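PDB 3T8K: uncharacterized protein from Leptotrichia buccalis, which is of unknown function but has an ankyrin-repeat fold of stacked alpha-hairpins, an architecture that commonly serves protein-protein recognition. Local coordinates for residues I149-K152 against W153-A157; A169-M172 against M173-I177. All coordinates share one frame; numbering follows the deposited sequence.

Interaction 1 (I149-K152 against W153-A157)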
loop_
_atom_site.group_PDB
_atom_site.type_symbol
_atom_site.label_atom_id
_atom_site.label_comp_id
_atom_site.label_asym_id
_atom_site.label_seq_id
_atom_site.Cartn_x
_atom_site.Cartn_y
_atom_site.Cartn_z
ATOM N N ILE A 149 -9.922 18.781 10.819
ATOM C CA ILE A 149 -9.492 19.412 9.591
ATOM C C ILE A 149 -10.024 18.605 8.415
ATOM O O ILE A 149 -9.832 17.393 8.353
ATOM C CB ILE A 149 -7.952 19.457 9.516
ATOM C CG1 ILE A 149 -7.373 20.090 10.785
ATOM C CG2 ILE A 149 -7.497 20.204 8.272
ATOM C CD1 ILE A 149 -7.365 21.595 10.770
ATOM N N LYS A 150 -10.691 19.286 7.488
ATOM C CA LYS A 150 -11.254 18.653 6.301
ATOM C C LYS A 150 -10.169 18.106 5.392
ATOM O O LYS A 150 -9.201 18.805 5.080
ATOM C CB LYS A 150 -12.079 19.667 5.506
ATOM C CG LYS A 150 -13.186 20.356 6.289
ATOM C CD LYS A 150 -14.400 19.466 6.432
ATOM C CE LYS A 150 -15.684 20.288 6.485
ATOM N NZ LYS A 150 -15.752 21.162 7.691
ATOM N N ASP A 151 -10.334 16.866 4.938
ATOM C CA ASP A 151 -9.379 16.299 3.988
ATOM C C ASP A 151 -9.647 16.867 2.600
ATOM O O ASP A 151 -10.474 17.778 2.443
ATOM C CB ASP A 151 -9.395 14.757 3.994
ATOM C CG ASP A 151 -10.687 14.157 3.433
ATOM O OD1 ASP A 151 -11.502 14.883 2.818
ATOM O OD2 ASP A 151 -10.875 12.931 3.593
ATOM N N LYS A 152 -8.942 16.337 1.608
ATOM C CA LYS A 152 -9.045 16.799 0.233
ATOM C C LYS A 152 -10.482 16.742 -0.295
ATOM O O LYS A 152 -10.798 17.378 -1.308
ATOM C CB LYS A 152 -8.113 15.970 -0.654
ATOM C CG LYS A 152 -8.063 16.374 -2.119
ATOM C CD LYS A 152 -7.205 15.396 -2.901
ATOM C CE LYS A 152 -7.259 15.652 -4.402
ATOM N NZ LYS A 152 -6.538 14.592 -5.167
ATOM N N TRP A 153 -11.357 15.998 0.385
ATOM C CA TRP A 153 -12.741 15.860 -0.086
ATOM C C TRP A 153 -13.802 16.338 0.897
ATOM O O TRP A 153 -14.991 16.086 0.694
ATOM C CB TRP A 153 -13.034 14.421 -0.531
ATOM C CG TRP A 153 -12.094 13.942 -1.578
ATOM C CD1 TRP A 153 -12.207 14.115 -2.926
ATOM C CD2 TRP A 153 -10.875 13.226 -1.364
ATOM N NE1 TRP A 153 -11.132 13.546 -3.564
ATOM C CE2 TRP A 153 -10.299 12.995 -2.628
ATOM C CE3 TRP A 153 -10.213 12.757 -0.227
ATOM C CZ2 TRP A 153 -9.101 12.311 -2.783
ATOM C CZ3 TRP A 153 -9.022 12.084 -0.383
ATOM C CH2 TRP A 153 -8.478 11.866 -1.650
ATOM N N GLY A 154 -13.376 17.014 1.959
ATOM C CA GLY A 154 -14.308 17.635 2.885
ATOM C C GLY A 154 -14.657 16.812 4.112
ATOM O O GLY A 154 -15.593 17.131 4.836
ATOM N N LEU A 155 -13.894 15.754 4.353
ATOM C CA LEU A 155 -14.156 14.856 5.468
ATOM C C LEU A 155 -13.073 15.011 6.532
ATOM O O LEU A 155 -11.883 14.951 6.222
ATOM C CB LEU A 155 -14.179 13.410 4.960
ATOM C CG LEU A 155 -14.644 12.306 5.910
ATOM C CD1 LEU A 155 -16.160 12.351 6.062
ATOM C CD2 LEU A 155 -14.190 10.948 5.405
ATOM N N THR A 156 -13.474 15.210 7.785
ATOM C CA THR A 156 -12.498 15.261 8.879
ATOM C C THR A 156 -12.207 13.861 9.407
ATOM O O THR A 156 -12.918 12.904 9.090
ATOM C CB THR A 156 -12.999 16.127 10.075
ATOM O OG1 THR A 156 -14.151 15.517 10.670
ATOM C CG2 THR A 156 -13.349 17.534 9.624
ATOM N N ALA A 157 -11.173 13.738 10.234
ATOM C CA ALA A 157 -10.852 12.453 10.830
ATOM C C ALA A 157 -11.994 11.986 11.730
ATOM O O ALA A 157 -12.339 10.805 11.748
ATOM C CB ALA A 157 -9.536 12.532 11.611
HETATM O O HOH W 1 -9.051 15.582 10.439
#

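Interaction 2 (A169-M172 against M173-I177)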
loop_
_atom_site.group_PDB
_atom_site.type_symbol
_atom_site.label_atom_id
_atom_site.label_comp_id
_atom_site.label_asym_id
_atom_site.label_seq_id
_atom_site.Cartn_x
_atom_site.Cartn_y
_atom_site.Cartn_z
ATOM N N ALA A 169 -12.337 4.026 19.512
ATOM C CA ALA A 169 -11.616 5.123 18.882
ATOM C C ALA A 169 -12.480 6.387 18.883
ATOM O O ALA A 169 -11.976 7.493 19.074
ATOM C CB ALA A 169 -11.216 4.751 17.463
ATOM N N LEU A 170 -13.782 6.223 18.672
ATOM C CA LEU A 170 -14.670 7.377 18.571
ATOM C C LEU A 170 -14.744 8.092 19.911
ATOM O O LEU A 170 -14.651 9.314 19.982
ATOM C CB LEU A 170 -16.077 6.961 18.125
ATOM C CG LEU A 170 -17.059 8.132 18.071
ATOM C CD1 LEU A 170 -16.618 9.123 17.001
ATOM C CD2 LEU A 170 -18.481 7.648 17.808
ATOM N N LYS A 171 -14.920 7.309 20.969
ATOM C CA LYS A 171 -14.987 7.832 22.329
ATOM C C LYS A 171 -13.702 8.567 22.688
ATOM O O LYS A 171 -13.730 9.659 23.248
ATOM C CB LYS A 171 -15.230 6.691 23.315
ATOM C CG LYS A 171 -15.260 7.115 24.786
ATOM C CD LYS A 171 -16.124 8.345 24.991
ATOM C CE LYS A 171 -16.021 8.855 26.424
ATOM N NZ LYS A 171 -16.588 10.223 26.544
HETATM N N MSE A 172 -12.569 7.965 22.354
HETATM C CA MSE A 172 -11.292 8.574 22.687
HETATM C C MSE A 172 -11.043 9.864 21.903
HETATM O O MSE A 172 -10.439 10.802 22.424
HETATM C CB MSE A 172 -10.155 7.567 22.507
HETATM C CG MSE A 172 -10.236 6.418 23.508
HETATM SE SE MSE A 172 -8.790 5.135 23.304
HETATM C CE MSE A 172 -7.385 6.143 24.193
HETATM N N MSE A 173 -11.515 9.921 20.660
HETATM C CA MSE A 173 -11.372 11.140 19.868
HETATM C C MSE A 173 -12.259 12.251 20.410
HETATM O O MSE A 173 -11.845 13.407 20.465
HETATM C CB MSE A 173 -11.715 10.899 18.399
HETATM C CG MSE A 173 -10.600 10.340 17.558
HETATM SE SE MSE A 173 -11.202 10.381 15.707
HETATM C CE MSE A 173 -11.202 12.274 15.401
ATOM N N GLU A 174 -13.493 11.910 20.783
ATOM C CA GLU A 174 -14.384 12.899 21.373
ATOM C C GLU A 174 -13.780 13.432 22.676
ATOM O O GLU A 174 -13.866 14.630 22.968
ATOM C CB GLU A 174 -15.792 12.317 21.588
ATOM C CG GLU A 174 -16.586 12.179 20.295
ATOM C CD GLU A 174 -17.806 11.292 20.444
ATOM O OE1 GLU A 174 -18.050 10.786 21.562
ATOM O OE2 GLU A 174 -18.523 11.097 19.440
ATOM N N ASP A 175 -13.158 12.549 23.449
ATOM C CA ASP A 175 -12.528 12.966 24.703
ATOM C C ASP A 175 -11.366 13.923 24.429
ATOM O O ASP A 175 -11.142 14.882 25.172
ATOM C CB ASP A 175 -12.000 11.761 25.496
ATOM C CG ASP A 175 -13.105 10.941 26.152
ATOM O OD1 ASP A 175 -14.288 11.369 26.164
ATOM O OD2 ASP A 175 -12.771 9.853 26.673
ATOM N N TYR A 176 -10.614 13.636 23.369
ATOM C CA TYR A 176 -9.437 14.430 23.006
ATOM C C TYR A 176 -9.895 15.823 22.587
ATOM O O TYR A 176 -9.332 16.836 22.996
ATOM C CB TYR A 176 -8.698 13.748 21.853
ATOM C CG TYR A 176 -7.393 14.395 21.432
ATOM C CD1 TYR A 176 -6.180 13.918 21.907
ATOM C CD2 TYR A 176 -7.376 15.462 20.543
ATOM C CE1 TYR A 176 -4.980 14.490 21.518
ATOM C CE2 TYR A 176 -6.187 16.048 20.147
ATOM C CZ TYR A 176 -4.986 15.555 20.643
ATOM O OH TYR A 176 -3.783 16.117 20.262
ATOM N N ILE A 177 -10.930 15.858 21.761
ATOM C CA ILE A 177 -11.499 17.121 21.314
ATOM C C ILE A 177 -12.024 17.981 22.475
ATOM O O ILE A 177 -11.864 19.200 22.470
ATOM C CB ILE A 177 -12.589 16.880 20.245
ATOM C CG1 ILE A 177 -11.919 16.473 18.928
ATOM C CG2 ILE A 177 -13.458 18.117 20.064
ATOM C CD1 ILE A 177 -12.802 15.682 17.998
#

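Interaction 1 (I149-K152 against W153-A157)
This is a local turn contact in which the D151 carboxylate caps backbone N-H groups of W153 and L155, in the loop that leads from helix 129-140 into helix 157-162. Two of the four direct hydrogen bonds end on D151 OD1, which takes the backbone N of W153 at 2.7 Å and the N of L155 at 3.0 Å, the second the straighter at 168°. The two donors come from opposite faces of the carboxylate plane, so the group is clamped between them. With CG tucked between the backbone N and carbonyl carbon (chi1 68°), D151 folds back over its own turn to accept both. The other two bonds are backbone to backbone: G154 N to D151 O closes a type I beta turn, and beyond it D151 N donates to L155 O at 2.8 Å. Such an aspartate-closed turn ahead of a helix suits the beta-hairpin loops that join ankyrin repeats, and its xDxxGxT run matches the repeat consensus. G154 has positive phi (95°), where a CB would press on the preceding carbonyl. T156 then takes the N-cap of the helix. One water bridges the two legs of the loop, donating to I149 O and accepting from A157 N.

K152, its chain extended beyond CG, lies over one face of the W153 indole: its CB sits 3.9 Å from the centroid of the six-membered ring, and CD reaches CZ2 at 3.6 Å. At the ring's edge, in its plane, stands D151 OD2. W153 NE1 is hydrogen-bonded to OE1 of E131 of the second subunit, and the ring packs on F126 there. Replacing the tryptophan with an alanine is likely to strip the K152 chain of the ring face it lies on and leave E131 of the second subunit without its indole N-H.

Interaction 2 (A169-M172 against M173-I177)
K171 and D175, one helical turn apart, form a salt bridge on the exposed face of helix 167-180. K171 NZ meets D175 OD1 at 2.6 Å, on the syn lone pair, the side of the other oxygen. The lysine chain leaves with CG anti to its backbone N (chi1 178°) and bends once, at chi2 (47°), which carries NZ up the helix to the aspartate; K171 CE comes within 3.1 Å of D175 OD1 as well. The backbone beneath repeats the same spacing: M173 N to A169 O, E174 N to L170 O, D175 N to K171 O and Y176 N to M172 O are successive i to i+4 bonds.

Next to the salt bridge, E174 crosses L170. The carboxylate lies against the leucine's branch point, E174 OE2 being 3.6 Å from L170 CG and 3.7 Å from L170 CD1, while E174 CG rests 3.5 Å from the carbonyl O of L170. This is contact with aliphatic carbon, not a polar bond; K171 NZ, 5.2 Å from E174 OE1, is too far for a salt bridge and at most a distant favourable charge.

Helix 167-180, the last of the chain, packs on helices 157-162 and 129-140 in this ankyrin-type stack of helices. A169, M173 and Y176 are buried while K171, E174 and D175 are exposed, which makes the helix amphipathic; M172 and M173 are both selenomethionine. M172 packs on Y136 and F140 of helix 129-140, whereas M173 reaches F140 as well as L158 and V161 of helix 157-162. L170 leans on L158 and K162. M173 CB and CG both lie 3.5 Å from A169 O as the chain heads inward, and the Y176 hydroxyl is hydrogen-bonded to Q142 O and L145 N.

In the fold
From the N terminus the chain passes through the earlier helices and helix 129-140 before reaching interaction 1, which closes a tight turn in the loop between helices 129-140 and 157-162. The chain then runs through helix 157-162 and a short connection into helix 167-180, where interaction 2 spans successive turns. The two lie in series, neither nested nor crossed, with centres about 17 Å apart. They meet where A157 C packs 3.8 Å from M173 CE, so the start of helix 157-162 touches the inner side of the final helix. Interaction 1 also joins this end of the chain to the second subunit; interaction 2 ties the last helix to helices 129-140 and 157-162.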